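Local coordinates for thrombospondin related anonymous protein (Plasmodium falciparum, PDB 4F1J), which probably serves in cell adhesion at the parasite surface and binds magnesium ions through the von Willebrand factor A domain described here, at residues C173-A177 with F191-V195; L10-M14 with V101-L105. All coordinates share one frame; numbering follows the deposited sequence.

Interaction 1. Residues C173-A177 with F191-V195; sequences CNLYA and FMKAV. With EDO (1,2-ethanediol), chain L.
A chi1 of 169° turns the Phe191 ring away from its own backbone N and across to Ala177, while Leu175, whose CG lies opposite its own carbonyl carbon (chi1 -67°), brings CD2 back toward Val195 although its CB starts out pointing away. These residues dock the last helix of the Rossmann-like von Willebrand factor A fold, 184-200, against the edge strand 176-179 and the type I turn from Cys173 to Tyr176 that leads into it. The closest approach is Ala177 CB to Phe191 CD1, 3.5 Å, a methyl lying obliquely to the ring. Leu175 O sits at the ring edge near its plane, 3.8 Å from Phe191 CE1. Within the helix, Val195 CG2 lies over one face of the Phe191 ring, offset toward its rim, and its other methyl, CG1, meets Leu175 CD2 at 4.1 Å, the two side chains crossing at about a right angle. Phe149 of the adjacent strand 145-151 adds an edge-to-face contact to Phe191. At the turn, the short Ala194 side chain lies against a carbonyl oxygen, its CB 3.7 Å from Asn174 O. Cys173 points off to a disulfide with Cys166. An ethanediol, probably from the crystallisation liquor, is gripped by two consecutive amides of the turn: Leu175 N to its O2 at 3.0 Å, and Asn174 N to its O1 at 2.9 Å with a nearly straight N-H...O angle of 177°.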
ATOM      1  N   CYS A 173      15.465   7.146   3.820  1.00 16.71           N
ATOM      2  CA  CYS A 173      14.037   7.304   3.615  1.00 15.51           C
ATOM      3  C   CYS A 173      13.351   6.049   4.108  1.00 15.27           C
ATOM      4  O   CYS A 173      13.186   5.088   3.352  1.00 14.64           O
ATOM      5  CB  CYS A 173      13.728   7.567   2.145  1.00 14.85           C
ATOM      6  SG  CYS A 173      11.999   7.920   1.877  1.00 13.99           S
ATOM      7  N   ASN A 174      12.946   6.068   5.379  1.00 14.80           N
ATOM      8  CA  ASN A 174      12.368   4.887   6.013  1.00 15.33           C
ATOM      9  C   ASN A 174      11.008   4.485   5.438  1.00 14.61           C
ATOM     10  O   ASN A 174      10.619   3.336   5.531  1.00 14.89           O
ATOM     11  CB  ASN A 174      12.322   5.054   7.530  1.00 16.03           C
ATOM     12  CG  ASN A 174      13.720   5.011   8.147  1.00 19.25           C
ATOM     13  OD1 ASN A 174      14.538   4.178   7.763  1.00 22.06           O
ATOM     14  ND2 ASN A 174      14.006   5.924   9.069  1.00 22.11           N
ATOM     15  N   LEU A 175      10.325   5.425   4.792  1.00 13.09           N
ATOM     16  CA  LEU A 175       9.024   5.156   4.168  1.00 12.19           C
ATOM     17  C   LEU A 175       9.118   4.672   2.719  1.00 11.53           C
ATOM     18  O   LEU A 175       8.097   4.570   2.055  1.00 10.91           O
ATOM     19  CB  LEU A 175       8.136   6.402   4.224  1.00 11.70           C
ATOM     20  CG  LEU A 175       7.710   6.803   5.648  1.00 13.34           C
ATOM     21  CD1 LEU A 175       6.879   8.067   5.590  1.00 14.46           C
ATOM     22  CD2 LEU A 175       6.935   5.689   6.329  1.00 13.35           C
ATOM     23  N   TYR A 176      10.326   4.349   2.266  1.00 10.87           N
ATOM     24  CA  TYR A 176      10.527   3.860   0.922  1.00 11.08           C
ATOM     25  C   TYR A 176      11.479   2.659   0.879  1.00 11.21           C
ATOM     26  O   TYR A 176      12.509   2.655   1.538  1.00 12.76           O
ATOM     27  CB  TYR A 176      11.044   4.979   0.008  1.00 11.52           C
ATOM     28  CG  TYR A 176      11.270   4.484  -1.396  1.00  9.84           C
ATOM     29  CD1 TYR A 176      10.209   4.009  -2.157  1.00 10.82           C
ATOM     30  CD2 TYR A 176      12.549   4.432  -1.959  1.00 11.36           C
ATOM     31  CE1 TYR A 176      10.403   3.493  -3.443  1.00  9.62           C
ATOM     32  CE2 TYR A 176      12.746   3.955  -3.254  1.00 11.81           C
ATOM     33  CZ  TYR A 176      11.679   3.483  -3.991  1.00 11.29           C
ATOM     34  OH  TYR A 176      11.872   3.009  -5.280  1.00 11.46           O
ATOM     35  N   ALA A 177      11.133   1.654   0.089  1.00 10.38           N
ATOM     36  CA  ALA A 177      12.065   0.604  -0.283  1.00 10.04           C
ATOM     37  C   ALA A 177      11.720   0.146  -1.680  1.00 10.72           C
ATOM     38  O   ALA A 177      10.606   0.381  -2.173  1.00 10.31           O
ATOM     39  CB  ALA A 177      12.004  -0.563   0.729  1.00 10.94           C
ATOM     40  N   PHE A 191      11.192  -3.491   5.423  1.00 14.18           N
ATOM     41  CA  PHE A 191      10.420  -2.311   5.022  1.00 12.92           C
ATOM     42  C   PHE A 191       9.285  -2.018   6.017  1.00 12.41           C
ATOM     43  O   PHE A 191       9.161  -0.895   6.513  1.00 11.65           O
ATOM     44  CB  PHE A 191       9.900  -2.489   3.585  1.00 12.94           C
ATOM     45  CG  PHE A 191       8.881  -1.450   3.153  1.00 12.32           C
ATOM     46  CD1 PHE A 191       9.258  -0.131   2.869  1.00 13.94           C
ATOM     47  CD2 PHE A 191       7.561  -1.802   2.990  1.00  9.76           C
ATOM     48  CE1 PHE A 191       8.310   0.812   2.456  1.00 11.85           C
ATOM     49  CE2 PHE A 191       6.615  -0.854   2.574  1.00 11.23           C
ATOM     50  CZ  PHE A 191       7.006   0.441   2.298  1.00 12.26           C
ATOM     51  N   MET A 192       8.452  -3.011   6.302  1.00 12.27           N
ATOM     52  CA  MET A 192       7.300  -2.793   7.171  1.00 11.94           C
ATOM     53  C   MET A 192       7.754  -2.460   8.605  1.00 12.77           C
ATOM     54  O   MET A 192       7.133  -1.646   9.300  1.00 12.03           O
ATOM     55  CB  MET A 192       6.389  -4.019   7.176  1.00 12.19           C
ATOM     56  CG  MET A 192       5.610  -4.237   5.918  1.00 12.23           C
ATOM     57  SD  MET A 192       4.736  -2.776   5.268  1.00 11.81           S
ATOM     58  CE  MET A 192       3.437  -2.613   6.483  1.00 11.65           C
ATOM     59  N   LYS A 193       8.859  -3.062   9.030  1.00 14.43           N
ATOM     60  CA  LYS A 193       9.435  -2.709  10.332  1.00 15.49           C
ATOM     61  C   LYS A 193       9.804  -1.237  10.393  1.00 14.80           C
ATOM     62  O   LYS A 193       9.410  -0.537  11.343  1.00 16.37           O
ATOM     63  CB  LYS A 193      10.643  -3.580  10.665  1.00 16.19           C
ATOM     64  CG  LYS A 193      11.124  -3.376  12.099  1.00 17.64           C
ATOM     65  CD  LYS A 193      12.344  -4.220  12.397  1.00 18.59           C
ATOM     66  CE  LYS A 193      12.720  -4.141  13.870  1.00 22.02           C
ATOM     67  NZ  LYS A 193      13.661  -5.274  14.197  1.00 25.43           N
ATOM     68  N   ALA A 194      10.485  -0.754   9.357  1.00 14.36           N
ATOM     69  CA  ALA A 194      10.921   0.648   9.254  1.00 13.33           C
ATOM     70  C   ALA A 194       9.737   1.598   9.176  1.00 13.64           C
ATOM     71  O   ALA A 194       9.709   2.626   9.837  1.00 12.93           O
ATOM     72  CB  ALA A 194      11.800   0.836   8.053  1.00 13.78           C
ATOM     73  N   VAL A 195       8.774   1.262   8.323  1.00 12.18           N
ATOM     74  CA  VAL A 195       7.555   2.035   8.184  1.00 12.30           C
ATOM     75  C   VAL A 195       6.846   2.187   9.506  1.00 12.83           C
ATOM     76  O   VAL A 195       6.461   3.288   9.874  1.00 12.84           O
ATOM     77  CB  VAL A 195       6.605   1.389   7.141  1.00 11.43           C
ATOM     78  CG1 VAL A 195       5.217   2.037   7.173  1.00 11.35           C
ATOM     79  CG2 VAL A 195       7.235   1.557   5.761  1.00 11.47           C
TER
HETATM   80  C1  EDO L 310      12.086   8.733   7.618  1.00 24.69           C
HETATM   81  O1  EDO L 310      13.325   8.517   6.939  1.00 21.92           O
HETATM   82  C2  EDO L 310      10.941   9.159   6.701  1.00 24.48           C
HETATM   83  O2  EDO L 310      10.720   8.269   5.599  1.00 20.90           O

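Interaction 2. Residues L10-M14 with V101-L105; sequences LYLLM and VRKHL. With SO4 (sulfate ion), chain F.
Val101 sets its two methyls against Tyr11 in the tightest part of this contact, where helix 94-106 packs on strand 8-15, a central strand of the von Willebrand factor A sheet. Strand and helix segments run nearly antiparallel, at 156°, with axes 10.9 Å apart. Val101 CG1 stands over the centre of the phenol ring, a CH-pi contact of 3.9 Å to the centroid. Its partner CG2 fits between the two residues that face the helix, 3.7 Å from Tyr11 CB and 3.9 Å from Leu13 CD2. Tyr11 has CG beside its backbone N (chi1 -53°), which carries the ring toward the next helical turn. There the fit to His104 is looser: Tyr11 turns an edge to the imidazole face, the planes at 72° and the centroids 5.7 Å apart, with Tyr11 CE2 4.1 Å from His104 CG. Leu105 CD2 adds a single further touch, at Tyr11 OH. Both polar groups are satisfied by other residues: the hydroxyl hydrogen-bonds to Gln116 OE1, and His104 ND1 to Gln100 O. The solvent side is at Arg102, which takes no part in the contact with the strand; it is partly exposed, and its NE is salt-bridged to Glu135 of helix 129-141. A sulfate, probably from the crystallisation liquor and also hydrogen-bonded by Arg142, lies at the edge of the guanidinium, where Arg102 NH1 makes a weak hydrogen bond of 3.1 Å to sulfate O2.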
ATOM      1  N   LEU A  10      -4.616   1.091   8.172  1.00  8.66           N
ATOM      2  CA  LEU A  10      -3.564   0.897   7.162  1.00  7.98           C
ATOM      3  C   LEU A  10      -4.240   0.599   5.831  1.00  7.98           C
ATOM      4  O   LEU A  10      -4.991  -0.361   5.712  1.00  7.34           O
ATOM      5  CB  LEU A  10      -2.603  -0.232   7.572  1.00  8.34           C
ATOM      6  CG  LEU A  10      -1.303  -0.394   6.793  1.00  8.28           C
ATOM      7  CD1 LEU A  10      -0.286  -1.239   7.561  1.00 10.73           C
ATOM      8  CD2 LEU A  10      -1.587  -1.017   5.390  1.00  9.11           C
ATOM      9  N   TYR A  11      -4.010   1.483   4.872  1.00  7.57           N
ATOM     10  CA  TYR A  11      -4.621   1.442   3.561  1.00  7.40           C
ATOM     11  C   TYR A  11      -3.599   0.906   2.563  1.00  7.82           C
ATOM     12  O   TYR A  11      -2.699   1.633   2.062  1.00  7.81           O
ATOM     13  CB  TYR A  11      -5.120   2.824   3.092  1.00  7.80           C
ATOM     14  CG  TYR A  11      -6.037   3.520   4.058  1.00  6.98           C
ATOM     15  CD1 TYR A  11      -5.528   4.246   5.136  1.00  8.93           C
ATOM     16  CD2 TYR A  11      -7.392   3.427   3.939  1.00  6.73           C
ATOM     17  CE1 TYR A  11      -6.378   4.862   6.046  1.00  8.77           C
ATOM     18  CE2 TYR A  11      -8.243   4.045   4.828  1.00  8.56           C
ATOM     19  CZ  TYR A  11      -7.734   4.776   5.878  1.00  9.59           C
ATOM     20  OH  TYR A  11      -8.621   5.356   6.783  1.00  9.63           O
ATOM     21  N   LEU A  12      -3.755  -0.377   2.272  1.00  7.73           N
ATOM     22  CA  LEU A  12      -2.915  -1.063   1.288  1.00  7.46           C
ATOM     23  C   LEU A  12      -3.446  -0.803  -0.141  1.00  7.51           C
ATOM     24  O   LEU A  12      -4.582  -1.182  -0.470  1.00  8.26           O
ATOM     25  CB  LEU A  12      -2.866  -2.570   1.605  1.00  7.75           C
ATOM     26  CG  LEU A  12      -2.073  -3.421   0.610  1.00  8.81           C
ATOM     27  CD1 LEU A  12      -0.605  -3.013   0.547  1.00  8.86           C
ATOM     28  CD2 LEU A  12      -2.254  -4.935   0.998  1.00  8.73           C
ATOM     29  N   LEU A  13      -2.629  -0.160  -0.991  1.00  6.88           N
ATOM     30  CA  LEU A  13      -3.025   0.157  -2.358  1.00  7.32           C
ATOM     31  C   LEU A  13      -2.105  -0.644  -3.259  1.00  7.62           C
ATOM     32  O   LEU A  13      -0.898  -0.380  -3.327  1.00  8.31           O
ATOM     33  CB  LEU A  13      -2.886   1.668  -2.677  1.00  7.35           C
ATOM     34  CG  LEU A  13      -3.403   2.678  -1.661  1.00 10.10           C
ATOM     35  CD1 LEU A  13      -3.443   4.086  -2.239  1.00  7.59           C
ATOM     36  CD2 LEU A  13      -4.733   2.340  -1.028  1.00  9.82           C
ATOM     37  N   MET A  14      -2.682  -1.634  -3.940  1.00  8.07           N
ATOM     38  CA  MET A  14      -1.878  -2.627  -4.667  1.00  9.33           C
ATOM     39  C   MET A  14      -2.047  -2.442  -6.178  1.00  9.01           C
ATOM     40  O   MET A  14      -3.108  -2.687  -6.721  1.00  9.61           O
ATOM     41  CB  MET A  14      -2.302  -4.024  -4.229  1.00  9.60           C
ATOM     42  CG  MET A  14      -1.537  -5.126  -4.885  1.00 11.03           C
ATOM     43  SD  MET A  14      -2.071  -6.711  -4.214  1.00 14.21           S
ATOM     44  CE  MET A  14      -0.838  -7.830  -4.922  1.00 14.47           C
ATOM     45  N   VAL A 101      -8.917   6.582  -0.461  1.00 10.06           N
ATOM     46  CA  VAL A 101      -8.484   6.794   0.925  1.00 10.22           C
ATOM     47  C   VAL A 101      -9.028   8.127   1.460  1.00 11.37           C
ATOM     48  O   VAL A 101      -9.582   8.187   2.557  1.00  9.98           O
ATOM     49  CB  VAL A 101      -6.985   6.743   1.067  1.00 10.31           C
ATOM     50  CG1 VAL A 101      -6.569   7.116   2.494  1.00  9.56           C
ATOM     51  CG2 VAL A 101      -6.476   5.331   0.693  1.00  8.61           C
ATOM     52  N   ARG A 102      -8.876   9.190   0.673  1.00 10.82           N
ATOM     53  CA  ARG A 102      -9.364  10.493   1.101  1.00 11.87           C
ATOM     54  C   ARG A 102     -10.872  10.478   1.285  1.00 11.31           C
ATOM     55  O   ARG A 102     -11.373  11.197   2.122  1.00 11.49           O
ATOM     56  CB  ARG A 102      -8.919  11.573   0.107  1.00 11.51           C
ATOM     57  CG  ARG A 102      -9.200  13.028   0.551  1.00 13.98           C
ATOM     58  CD  ARG A 102      -8.421  14.009  -0.330  1.00 15.95           C
ATOM     59  NE  ARG A 102      -8.842  13.953  -1.719  1.00 19.09           N
ATOM     60  CZ  ARG A 102      -9.753  14.743  -2.273  1.00 20.13           C
ATOM     61  NH1 ARG A 102     -10.387  15.643  -1.546  1.00 22.87           N
ATOM     62  NH2 ARG A 102     -10.048  14.616  -3.563  1.00 23.22           N
ATOM     63  N   LYS A 103     -11.608   9.642   0.531  1.00 11.12           N
ATOM     64  CA  LYS A 103     -13.065   9.544   0.714  1.00 12.32           C
ATOM     65  C   LYS A 103     -13.389   8.919   2.079  1.00 11.44           C
ATOM     66  O   LYS A 103     -14.334   9.353   2.739  1.00 11.65           O
ATOM     67  CB  LYS A 103     -13.728   8.767  -0.434  1.00 12.89           C
ATOM     68  CG  LYS A 103     -13.848   9.548  -1.715  1.00 14.22           C
ATOM     69  CD  LYS A 103     -14.275   8.630  -2.852  1.00 15.19           C
ATOM     70  N   HIS A 104     -12.611   7.921   2.512  1.00 10.40           N
ATOM     71  CA  HIS A 104     -12.776   7.385   3.870  1.00 10.58           C
ATOM     72  C   HIS A 104     -12.636   8.505   4.899  1.00  9.89           C
ATOM     73  O   HIS A 104     -13.418   8.586   5.858  1.00 10.67           O
ATOM     74  CB  HIS A 104     -11.755   6.285   4.201  1.00 10.45           C
ATOM     75  CG  HIS A 104     -12.018   4.982   3.511  1.00 10.89           C
ATOM     76  ND1 HIS A 104     -11.834   4.804   2.158  1.00 11.27           N
ATOM     77  CD2 HIS A 104     -12.447   3.788   3.992  1.00 13.12           C
ATOM     78  CE1 HIS A 104     -12.134   3.553   1.837  1.00 13.39           C
ATOM     79  NE2 HIS A 104     -12.503   2.911   2.933  1.00  9.53           N
ATOM     80  N   LEU A 105     -11.637   9.360   4.717  1.00 10.22           N
ATOM     81  CA  LEU A 105     -11.357  10.426   5.691  1.00  9.94           C
ATOM     82  C   LEU A 105     -12.472  11.454   5.627  1.00 10.77           C
ATOM     83  O   LEU A 105     -13.002  11.866   6.673  1.00 10.44           O
ATOM     84  CB  LEU A 105      -9.999  11.079   5.424  1.00 10.57           C
ATOM     85  CG  LEU A 105      -8.828  10.080   5.374  1.00 11.56           C
ATOM     86  CD1 LEU A 105      -7.475  10.760   5.134  1.00 12.09           C
ATOM     87  CD2 LEU A 105      -8.797   9.238   6.629  1.00 10.99           C
TER
HETATM   88  S   SO4 F 304     -10.126  17.334   1.448  1.00 73.10           S
HETATM   89  O1  SO4 F 304      -8.834  16.749   1.779  1.00 72.86           O
HETATM   90  O2  SO4 F 304     -11.153  16.296   1.396  1.00 73.16           O
HETATM   91  O3  SO4 F 304     -10.507  18.313   2.454  1.00 73.95           O
HETATM   92  O4  SO4 F 304     -10.020  18.024   0.166  1.00 73.81           O

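In the fold
Both contacts fix helices to the same six-stranded sheet, with centres about 18 Å apart. Interaction 2 uses the central strand 8-15, interaction 1 the edge strand 176-179; strands 115-122 and 145-151 lie between them. Helices 94-106 and 184-200 cover opposite faces, the layered helix-sheet-helix build of the domain: strand 8-15 meets helix 94-106 on one face and, through Leu10 CD1 at 4.1 Å from Met192 CE, helix 184-200 on the other. Along the chain, 10-14 with 101-105 closes before 173-177 with 191-195 opens. The side chain of Leu13 is about 12 Å, and that of Tyr176 about 13 Å, from a bound magnesium ion, so both contacts belong to the scaffold, not the metal sites.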